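Local coordinates for TadZ (Pseudomonas aeruginosa, PDB 4LDA), which probably takes part in pilus assembly as an ATP-binding and possibly ATP-hydrolysing protein, of which this chain is the N-terminal, CheY-like receiver domain, at residues L16-N21 with S111-L116; L52-G57 with V62-L67; N89-A94 with R101-Y106. All coordinates share one frame; numbering follows the deposited sequence.

Contact 1: L16-N21 with S111-L116; sequences LDWLQN and SELTGL. With SO4 (sulfate ion), chain J.
Leu113, at an unstaggered chi1 of -94°, reaches from helix 110-121 to helix 13-22 and fits its two methyl groups against the benzo part of the Trp18 indole and the tip of Leu19. Its CD1 makes the closest approach, 3.4 Å from Trp18 CZ2. The other methyl, CD2, lies over one face of the indole, 4.1 Å from the centroid of the six-membered ring and 17° off its normal, a CH-pi contact shifted toward the ring's rim. Trp18 can offer this surface because its CG is swung anti to the backbone N (chi1 166°), which carries the indole off the flank of its own helix and over to the neighbouring one. Helices 13-22 and 110-121 are the first and last of the alternating beta-alpha fold of a CheY-like receiver domain, and here they meet on one face of its parallel sheet, with Ile104 and Ile83 of the sheet touching Trp18 as well. Leu19 meets Leu113 from the sheet side at about a right angle, its CD2 3.8 Å from Leu113 CD2. The indole's polar edge turns elsewhere: NE1 donates to the Ala108 carbonyl, which helps to fix the ring's rotation, while Tyr106 stacks edge-to-face with it. Away from this apolar junction, near the start of helix 110-121, Ser111 OG donates a 2.8 Å hydrogen bond to O4 of a sulfate ion, probably taken up from the crystallisation liquor.

Contact 2: L52-G57 with V62-L67; sequences LFISLG and VSQGAL
Gln64 is the residue of helix 61-74 that fills the angle between the side chains of Ile54 and Leu56 on the segment 52-57. Along the segment 62-67 the helical backbone is held by hydrogen bonds from Ala66 N to Val62 O at 3.3 Å and from Leu67 N to Ser63 O. Gln64 comes next and carries most of the contact. Its CB is 3.5 Å from Leu56 CD2, the two side chains meeting obliquely. From there the chain bends at the second torsion (chi2 -67°), and the amide ends beside Ile54. The amide nitrogen NE2 then rests beside the Ile54 chain, 3.5 Å from both CG1 and CD1, and this is van der Waals packing. Ser55 O is 4.1 Å from Gln64 NE2, too long for a bond, and this carbonyl is instead served by Asn60 ND2. One helical turn on, Leu67 adds a looser apolar contact, its CD2 4.3 Å from the same Ile54 CD1. That methyl thus touches both Gln64 and Leu67. Strand 52-55 and helix 62-67 run nearly antiparallel, at 163°, their axes 9.9 Å apart at closest approach, as the strand and returning helix of a beta-alpha-beta crossover should. Strand 51-55 lies centrally in the sheet, hydrogen-bonded to strands 4-9 and 79-83. Ile54 also touches Leu9 and Val80 of these strands and Val68 further along helix 61-74, Leu56 packs on Ala82, and Leu67 leans on Leu37 and Leu40, thereby joining helix 61-74 to helix 37-47 over the same face of the sheet.

Contact 3: N89-A94 with R101-Y106; sequences NQLVLA and RDFITY
The 2.9 Å backbone bond from Leu93 N to Asn89 O spans the helical turn that presents Leu91 and Val92 to Phe103. Just before it, Asp88 OD1 accepts from Leu91 N at the start of helix 89-98. The aromatic ring is met from two directions. Val92 CG2 sits over the centre of one face, 3.9 Å from the ring centroid and only 6° off the normal, a nearly head-on CH-pi contact. The Val92 backbone covers the same face further along, with CA 3.9 Å from Phe103 CD2. Leu91 comes instead to the rim, near the ring plane, its CD2 4.0 Å from Phe103 CZ. In Phe103, CG lies anti to the backbone N (chi1 -164°), which carries the ring toward the helix, and chi2 of -77° turns one face to Val92 and the rim to Leu91. Strand 102-104 is the outermost strand at its end of the sheet, and with strand 79-83 and helix 89-98 it completes a beta-alpha-beta unit; Phe103 also rests on Ala82 of the adjacent strand, whereas Ile104 packs against Leu113 and Trp18. Leu91 in turn touches Leu61, at the start of helix 61-74. With apolar groups alone meeting across it, the contact rests on apolar burial and on the fit of a methyl to a ring face, and its geometry is set by the shape of the side chains instead of by directed polar bonds.

From the N terminus, the chain first enters helix 13-22, one half of contact 1, whose partner in helix 110-121 comes only near the end of the chain. This long loop encloses the other two contacts, which follow in series without crossing. Contact 2 closes a short loop between strand 51-55 and helix 61-74; contact 3 closes another between helix 89-98 and strand 102-104. Both reach the same parallel sheet, and Leu91 touches Leu56 and Gly57 between them. Contact 1 lies across the sheet from contact 2, with Leu19 packing on Phe53, while Trp18 bears on Thr105, just past the edge strand, and Leu116 packs on Asp102, bringing both helices of contact 1 to the last strand.

Contact 1: L16-N21 with S111-L116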
loop_
_atom_site.group_PDB
_atom_site.type_symbol
_atom_site.label_atom_id
_atom_site.label_comp_id
_atom_site.label_asym_id
_atom_site.label_seq_id
_atom_site.Cartn_x
_atom_site.Cartn_y
_atom_site.Cartn_z
ATOM N N LEU A 16 9.851 -4.129 -3.716
ATOM C CA LEU A 16 8.913 -4.894 -4.523
ATOM C C LEU A 16 9.137 -6.400 -4.330
ATOM O O LEU A 16 8.157 -7.131 -4.170
ATOM C CB LEU A 16 9.026 -4.515 -5.996
ATOM C CG LEU A 16 7.964 -5.137 -6.907
ATOM C CD1 LEU A 16 6.556 -4.601 -6.587
ATOM C CD2 LEU A 16 8.329 -4.960 -8.359
ATOM N N ASP A 17 10.406 -6.850 -4.309
ATOM C CA ASP A 17 10.759 -8.251 -4.088
ATOM C C ASP A 17 10.298 -8.712 -2.709
ATOM O O ASP A 17 9.719 -9.787 -2.607
ATOM C CB ASP A 17 12.271 -8.477 -4.246
ATOM C CG ASP A 17 12.774 -8.337 -5.667
ATOM O OD1 ASP A 17 12.000 -8.635 -6.606
ATOM O OD2 ASP A 17 13.964 -7.988 -5.847
ATOM N N TRP A 18 10.528 -7.885 -1.664
ATOM C CA TRP A 18 10.141 -8.131 -0.274
ATOM C C TRP A 18 8.612 -8.291 -0.159
ATOM O O TRP A 18 8.135 -9.238 0.473
ATOM C CB TRP A 18 10.649 -6.991 0.626
ATOM C CG TRP A 18 10.045 -6.930 2.012
ATOM C CD1 TRP A 18 10.270 -7.785 3.052
ATOM C CD2 TRP A 18 9.224 -5.873 2.534
ATOM N NE1 TRP A 18 9.590 -7.359 4.164
ATOM C CE2 TRP A 18 8.938 -6.187 3.875
ATOM C CE3 TRP A 18 8.646 -4.721 1.975
ATOM C CZ2 TRP A 18 8.139 -5.360 4.686
ATOM C CZ3 TRP A 18 7.836 -3.918 2.771
ATOM C CH2 TRP A 18 7.609 -4.224 4.115
ATOM N N LEU A 19 7.858 -7.419 -0.831
ATOM C CA LEU A 19 6.404 -7.503 -0.859
ATOM C C LEU A 19 5.928 -8.765 -1.578
ATOM O O LEU A 19 5.107 -9.488 -1.014
ATOM C CB LEU A 19 5.781 -6.266 -1.531
ATOM C CG LEU A 19 5.840 -4.936 -0.786
ATOM C CD1 LEU A 19 5.322 -3.828 -1.664
ATOM C CD2 LEU A 19 5.063 -4.982 0.526
ATOM N N GLN A 20 6.446 -9.038 -2.800
ATOM C CA GLN A 20 6.066 -10.183 -3.633
ATOM C C GLN A 20 6.340 -11.516 -2.955
ATOM O O GLN A 20 5.492 -12.408 -3.017
ATOM C CB GLN A 20 6.791 -10.148 -4.988
ATOM C CG GLN A 20 6.170 -9.149 -5.948
ATOM C CD GLN A 20 6.902 -8.919 -7.253
ATOM O OE1 GLN A 20 8.108 -9.142 -7.376
ATOM N NE2 GLN A 20 6.218 -8.307 -8.209
ATOM N N ASN A 21 7.515 -11.656 -2.326
ATOM C CA ASN A 21 7.937 -12.885 -1.660
ATOM C C ASN A 21 7.155 -13.129 -0.391
ATOM O O ASN A 21 6.749 -14.264 -0.159
ATOM C CB ASN A 21 9.442 -12.850 -1.344
ATOM C CG ASN A 21 10.345 -12.945 -2.564
ATOM O OD1 ASN A 21 9.958 -13.427 -3.643
ATOM N ND2 ASN A 21 11.589 -12.523 -2.416
ATOM N N SER A 111 5.576 -12.728 8.090
ATOM C CA SER A 111 4.399 -13.024 8.916
ATOM C C SER A 111 3.669 -11.729 9.332
ATOM O O SER A 111 2.458 -11.764 9.556
ATOM C CB SER A 111 4.787 -13.840 10.148
ATOM O OG SER A 111 5.744 -13.169 10.946
ATOM N N GLU A 112 4.390 -10.592 9.388
ATOM C CA GLU A 112 3.814 -9.298 9.720
ATOM C C GLU A 112 2.978 -8.783 8.569
ATOM O O GLU A 112 1.937 -8.165 8.808
ATOM C CB GLU A 112 4.900 -8.284 10.080
ATOM C CG GLU A 112 5.628 -8.569 11.391
ATOM C CD GLU A 112 6.676 -7.539 11.766
ATOM O OE1 GLU A 112 6.375 -6.325 11.682
ATOM O OE2 GLU A 112 7.781 -7.948 12.194
ATOM N N LEU A 113 3.401 -9.076 7.328
ATOM C CA LEU A 113 2.708 -8.673 6.106
ATOM C C LEU A 113 1.484 -9.534 5.865
ATOM O O LEU A 113 0.444 -8.991 5.538
ATOM C CB LEU A 113 3.648 -8.728 4.882
ATOM C CG LEU A 113 4.351 -7.402 4.521
ATOM C CD1 LEU A 113 5.257 -6.935 5.633
ATOM C CD2 LEU A 113 5.172 -7.573 3.316
ATOM N N THR A 114 1.590 -10.866 6.026
ATOM C CA THR A 114 0.456 -11.798 5.849
ATOM C C THR A 114 -0.578 -11.561 6.946
ATOM O O THR A 114 -1.775 -11.683 6.681
ATOM C CB THR A 114 0.900 -13.265 5.823
ATOM O OG1 THR A 114 1.646 -13.537 7.002
ATOM C CG2 THR A 114 1.723 -13.601 4.610
ATOM N N GLY A 115 -0.109 -11.203 8.146
ATOM C CA GLY A 115 -0.958 -10.879 9.283
ATOM C C GLY A 115 -1.788 -9.640 9.027
ATOM O O GLY A 115 -2.995 -9.634 9.301
ATOM N N LEU A 116 -1.146 -8.593 8.481
ATOM C CA LEU A 116 -1.784 -7.337 8.111
ATOM C C LEU A 116 -2.862 -7.544 7.034
ATOM O O LEU A 116 -3.940 -6.974 7.150
ATOM C CB LEU A 116 -0.703 -6.368 7.602
ATOM C CG LEU A 116 -1.153 -5.075 6.894
ATOM C CD1 LEU A 116 -1.962 -4.190 7.799
ATOM C CD2 LEU A 116 0.015 -4.324 6.397
HETATM S S SO4 J . 8.596 -15.087 9.217
HETATM O O1 SO4 J . 9.837 -15.828 9.460
HETATM O O2 SO4 J . 8.885 -13.979 8.300
HETATM O O3 SO4 J . 7.581 -15.956 8.605
HETATM O O4 SO4 J . 8.105 -14.586 10.505
#

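Contact 2: L52-G57 with V62-L67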
loop_
_atom_site.group_PDB
_atom_site.type_symbol
_atom_site.label_atom_id
_atom_site.label_comp_id
_atom_site.label_asym_id
_atom_site.label_seq_id
_atom_site.Cartn_x
_atom_site.Cartn_y
_atom_site.Cartn_z
ATOM N N LEU A 52 -3.195 -1.092 -1.500
ATOM C CA LEU A 52 -2.138 -0.387 -2.204
ATOM C C LEU A 52 -1.005 -0.087 -1.228
ATOM O O LEU A 52 -1.232 0.521 -0.179
ATOM C CB LEU A 52 -2.645 0.896 -2.889
ATOM C CG LEU A 52 -1.592 1.683 -3.669
ATOM C CD1 LEU A 52 -2.078 2.004 -5.039
ATOM C CD2 LEU A 52 -1.202 2.968 -2.955
ATOM N N PHE A 53 0.216 -0.508 -1.586
ATOM C CA PHE A 53 1.427 -0.227 -0.827
ATOM C C PHE A 53 2.113 0.997 -1.437
ATOM O O PHE A 53 2.254 1.073 -2.649
ATOM C CB PHE A 53 2.354 -1.446 -0.801
ATOM C CG PHE A 53 1.765 -2.624 -0.075
ATOM C CD1 PHE A 53 1.879 -2.735 1.305
ATOM C CD2 PHE A 53 1.121 -3.641 -0.774
ATOM C CE1 PHE A 53 1.342 -3.829 1.977
ATOM C CE2 PHE A 53 0.571 -4.732 -0.102
ATOM C CZ PHE A 53 0.699 -4.827 1.262
ATOM N N ILE A 54 2.486 1.975 -0.609
ATOM C CA ILE A 54 3.167 3.174 -1.098
ATOM C C ILE A 54 4.392 3.433 -0.202
ATOM O O ILE A 54 4.281 3.502 1.014
ATOM C CB ILE A 54 2.242 4.414 -1.224
ATOM C CG1 ILE A 54 2.969 5.583 -1.985
ATOM C CG2 ILE A 54 1.606 4.821 0.133
ATOM C CD1 ILE A 54 2.112 6.772 -2.343
ATOM N N SER A 55 5.564 3.500 -0.829
ATOM C CA SER A 55 6.827 3.741 -0.151
ATOM C C SER A 55 6.999 5.260 0.033
ATOM O O SER A 55 6.948 6.025 -0.939
ATOM C CB SER A 55 7.977 3.107 -0.925
ATOM O OG SER A 55 9.165 3.190 -0.161
ATOM N N LEU A 56 7.147 5.674 1.294
ATOM C CA LEU A 56 7.293 7.063 1.715
ATOM C C LEU A 56 8.635 7.343 2.401
ATOM O O LEU A 56 9.114 6.562 3.231
ATOM C CB LEU A 56 6.161 7.452 2.681
ATOM C CG LEU A 56 4.737 7.427 2.146
ATOM C CD1 LEU A 56 3.758 7.788 3.236
ATOM C CD2 LEU A 56 4.567 8.384 0.989
ATOM N N GLY A 57 9.180 8.506 2.087
ATOM C CA GLY A 57 10.416 9.037 2.650
ATOM C C GLY A 57 10.328 10.546 2.711
ATOM O O GLY A 57 9.364 11.112 2.190
ATOM N N VAL A 62 5.819 14.930 0.160
ATOM C CA VAL A 62 4.878 15.977 -0.260
ATOM C C VAL A 62 4.042 15.491 -1.480
ATOM O O VAL A 62 2.809 15.518 -1.397
ATOM C CB VAL A 62 5.611 17.317 -0.547
ATOM C CG1 VAL A 62 4.669 18.360 -1.140
ATOM C CG2 VAL A 62 6.257 17.861 0.725
ATOM N N SER A 63 4.697 15.031 -2.572
ATOM C CA SER A 63 4.008 14.568 -3.784
ATOM C C SER A 63 3.262 13.233 -3.563
ATOM O O SER A 63 2.140 13.095 -4.052
ATOM C CB SER A 63 4.988 14.421 -4.947
ATOM O OG SER A 63 6.051 13.520 -4.675
ATOM N N GLN A 64 3.866 12.266 -2.836
ATOM C CA GLN A 64 3.238 10.965 -2.594
ATOM C C GLN A 64 2.086 11.084 -1.592
ATOM O O GLN A 64 1.101 10.362 -1.733
ATOM C CB GLN A 64 4.252 9.919 -2.101
ATOM C CG GLN A 64 5.316 9.505 -3.109
ATOM C CD GLN A 64 4.762 8.759 -4.284
ATOM O OE1 GLN A 64 4.238 9.361 -5.232
ATOM N NE2 GLN A 64 4.921 7.428 -4.268
ATOM N N GLY A 65 2.209 11.992 -0.619
ATOM C CA GLY A 65 1.178 12.266 0.381
ATOM C C GLY A 65 -0.075 12.795 -0.277
ATOM O O GLY A 65 -1.184 12.351 0.039
ATOM N N ALA A 66 0.116 13.703 -1.261
ATOM C CA ALA A 66 -0.951 14.290 -2.077
ATOM C C ALA A 66 -1.652 13.215 -2.911
ATOM O O ALA A 66 -2.869 13.275 -3.085
ATOM C CB ALA A 66 -0.382 15.364 -2.985
ATOM N N LEU A 67 -0.880 12.223 -3.400
ATOM C CA LEU A 67 -1.372 11.087 -4.175
ATOM C C LEU A 67 -2.261 10.198 -3.298
ATOM O O LEU A 67 -3.349 9.836 -3.739
ATOM C CB LEU A 67 -0.193 10.286 -4.767
ATOM C CG LEU A 67 -0.517 9.042 -5.577
ATOM C CD1 LEU A 67 -1.384 9.387 -6.744
ATOM C CD2 LEU A 67 0.738 8.395 -6.088
#

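Contact 3: N89-A94 with R101-Y106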
loop_
_atom_site.group_PDB
_atom_site.type_symbol
_atom_site.label_atom_id
_atom_site.label_comp_id
_atom_site.label_asym_id
_atom_site.label_seq_id
_atom_site.Cartn_x
_atom_site.Cartn_y
_atom_site.Cartn_z
ATOM N N ASN A 89 8.529 9.548 13.606
ATOM C CA ASN A 89 7.163 9.753 14.110
ATOM C C ASN A 89 6.383 10.707 13.237
ATOM O O ASN A 89 5.209 10.447 12.966
ATOM C CB ASN A 89 7.164 10.276 15.537
ATOM C CG ASN A 89 7.522 9.258 16.570
ATOM O OD1 ASN A 89 7.440 8.041 16.345
ATOM N ND2 ASN A 89 7.915 9.745 17.732
ATOM N N GLN A 90 7.035 11.804 12.783
ATOM C CA GLN A 90 6.404 12.797 11.919
ATOM C C GLN A 90 6.024 12.184 10.572
ATOM O O GLN A 90 4.983 12.564 10.047
ATOM C CB GLN A 90 7.293 14.025 11.724
ATOM C CG GLN A 90 7.366 14.919 12.961
ATOM C CD GLN A 90 6.003 15.362 13.466
ATOM O OE1 GLN A 90 5.620 15.060 14.602
ATOM N NE2 GLN A 90 5.207 16.006 12.612
ATOM N N LEU A 91 6.820 11.205 10.052
ATOM C CA LEU A 91 6.544 10.497 8.798
ATOM C C LEU A 91 5.322 9.627 8.953
ATOM O O LEU A 91 4.425 9.726 8.120
ATOM C CB LEU A 91 7.747 9.657 8.372
ATOM C CG LEU A 91 7.677 8.873 7.040
ATOM C CD1 LEU A 91 7.515 9.796 5.846
ATOM C CD2 LEU A 91 8.916 8.069 6.854
ATOM N N VAL A 92 5.276 8.787 10.030
ATOM C CA VAL A 92 4.155 7.902 10.401
ATOM C C VAL A 92 2.887 8.744 10.513
ATOM O O VAL A 92 1.876 8.385 9.912
ATOM C CB VAL A 92 4.441 7.100 11.712
ATOM C CG1 VAL A 92 3.227 6.278 12.161
ATOM C CG2 VAL A 92 5.667 6.199 11.550
ATOM N N LEU A 93 2.970 9.902 11.211
ATOM C CA LEU A 93 1.877 10.858 11.384
ATOM C C LEU A 93 1.405 11.477 10.064
ATOM O O LEU A 93 0.200 11.556 9.850
ATOM C CB LEU A 93 2.291 11.974 12.325
ATOM C CG LEU A 93 2.138 11.684 13.795
ATOM C CD1 LEU A 93 2.863 12.745 14.620
ATOM C CD2 LEU A 93 0.661 11.551 14.183
ATOM N N ALA A 94 2.323 11.901 9.187
ATOM C CA ALA A 94 1.975 12.485 7.885
ATOM C C ALA A 94 1.220 11.472 7.025
ATOM O O ALA A 94 0.189 11.830 6.454
ATOM C CB ALA A 94 3.227 12.967 7.167
ATOM N N ARG A 101 -3.980 3.640 6.095
ATOM C CA ARG A 101 -4.619 2.831 7.134
ATOM C C ARG A 101 -3.557 2.224 8.074
ATOM O O ARG A 101 -3.822 2.106 9.278
ATOM C CB ARG A 101 -5.456 1.720 6.440
ATOM C CG ARG A 101 -6.614 1.135 7.259
ATOM C CD ARG A 101 -7.702 0.547 6.357
ATOM N NE ARG A 101 -8.447 1.587 5.624
ATOM C CZ ARG A 101 -9.455 1.364 4.776
ATOM N NH1 ARG A 101 -9.856 0.123 4.521
ATOM N NH2 ARG A 101 -10.058 2.379 4.169
ATOM N N ASP A 102 -2.395 1.818 7.512
ATOM C CA ASP A 102 -1.312 1.181 8.259
ATOM C C ASP A 102 0.072 1.649 7.741
ATOM O O ASP A 102 0.156 2.250 6.666
ATOM C CB ASP A 102 -1.446 -0.353 8.163
ATOM C CG ASP A 102 -2.791 -0.893 8.639
ATOM O OD1 ASP A 102 -3.748 -0.911 7.829
ATOM O OD2 ASP A 102 -2.880 -1.314 9.812
ATOM N N PHE A 103 1.142 1.398 8.537
ATOM C CA PHE A 103 2.534 1.750 8.237
ATOM C C PHE A 103 3.463 0.590 8.611
ATOM O O PHE A 103 3.462 0.149 9.763
ATOM C CB PHE A 103 2.915 3.021 9.026
ATOM C CG PHE A 103 4.163 3.727 8.544
ATOM C CD1 PHE A 103 5.427 3.230 8.851
ATOM C CD2 PHE A 103 4.075 4.937 7.865
ATOM C CE1 PHE A 103 6.566 3.904 8.456
ATOM C CE2 PHE A 103 5.221 5.595 7.433
ATOM C CZ PHE A 103 6.456 5.085 7.744
ATOM N N ILE A 104 4.243 0.097 7.645
ATOM C CA ILE A 104 5.180 -1.009 7.851
ATOM C C ILE A 104 6.573 -0.541 7.445
ATOM O O ILE A 104 6.714 0.399 6.666
ATOM C CB ILE A 104 4.755 -2.319 7.104
ATOM C CG1 ILE A 104 4.494 -2.064 5.602
ATOM C CG2 ILE A 104 3.512 -2.932 7.790
ATOM C CD1 ILE A 104 4.231 -3.284 4.730
ATOM N N THR A 105 7.595 -1.160 8.019
ATOM C CA THR A 105 8.969 -0.826 7.679
ATOM C C THR A 105 9.494 -1.930 6.766
ATOM O O THR A 105 9.278 -3.122 7.004
ATOM C CB THR A 105 9.856 -0.594 8.927
ATOM O OG1 THR A 105 9.298 0.476 9.678
ATOM C CG2 THR A 105 11.306 -0.229 8.578
ATOM N N TYR A 106 10.163 -1.493 5.688
ATOM C CA TYR A 106 10.802 -2.370 4.723
ATOM C C TYR A 106 11.771 -3.310 5.429
ATOM O O TYR A 106 12.602 -2.863 6.210
ATOM C CB TYR A 106 11.520 -1.538 3.659
ATOM C CG TYR A 106 12.484 -2.323 2.814
ATOM C CD1 TYR A 106 12.041 -3.361 2.002
ATOM C CD2 TYR A 106 13.830 -1.987 2.770
ATOM C CE1 TYR A 106 12.931 -4.098 1.225
ATOM C CE2 TYR A 106 14.728 -2.705 1.991
ATOM C CZ TYR A 106 14.270 -3.747 1.201
ATOM O OH TYR A 106 15.139 -4.460 0.421
#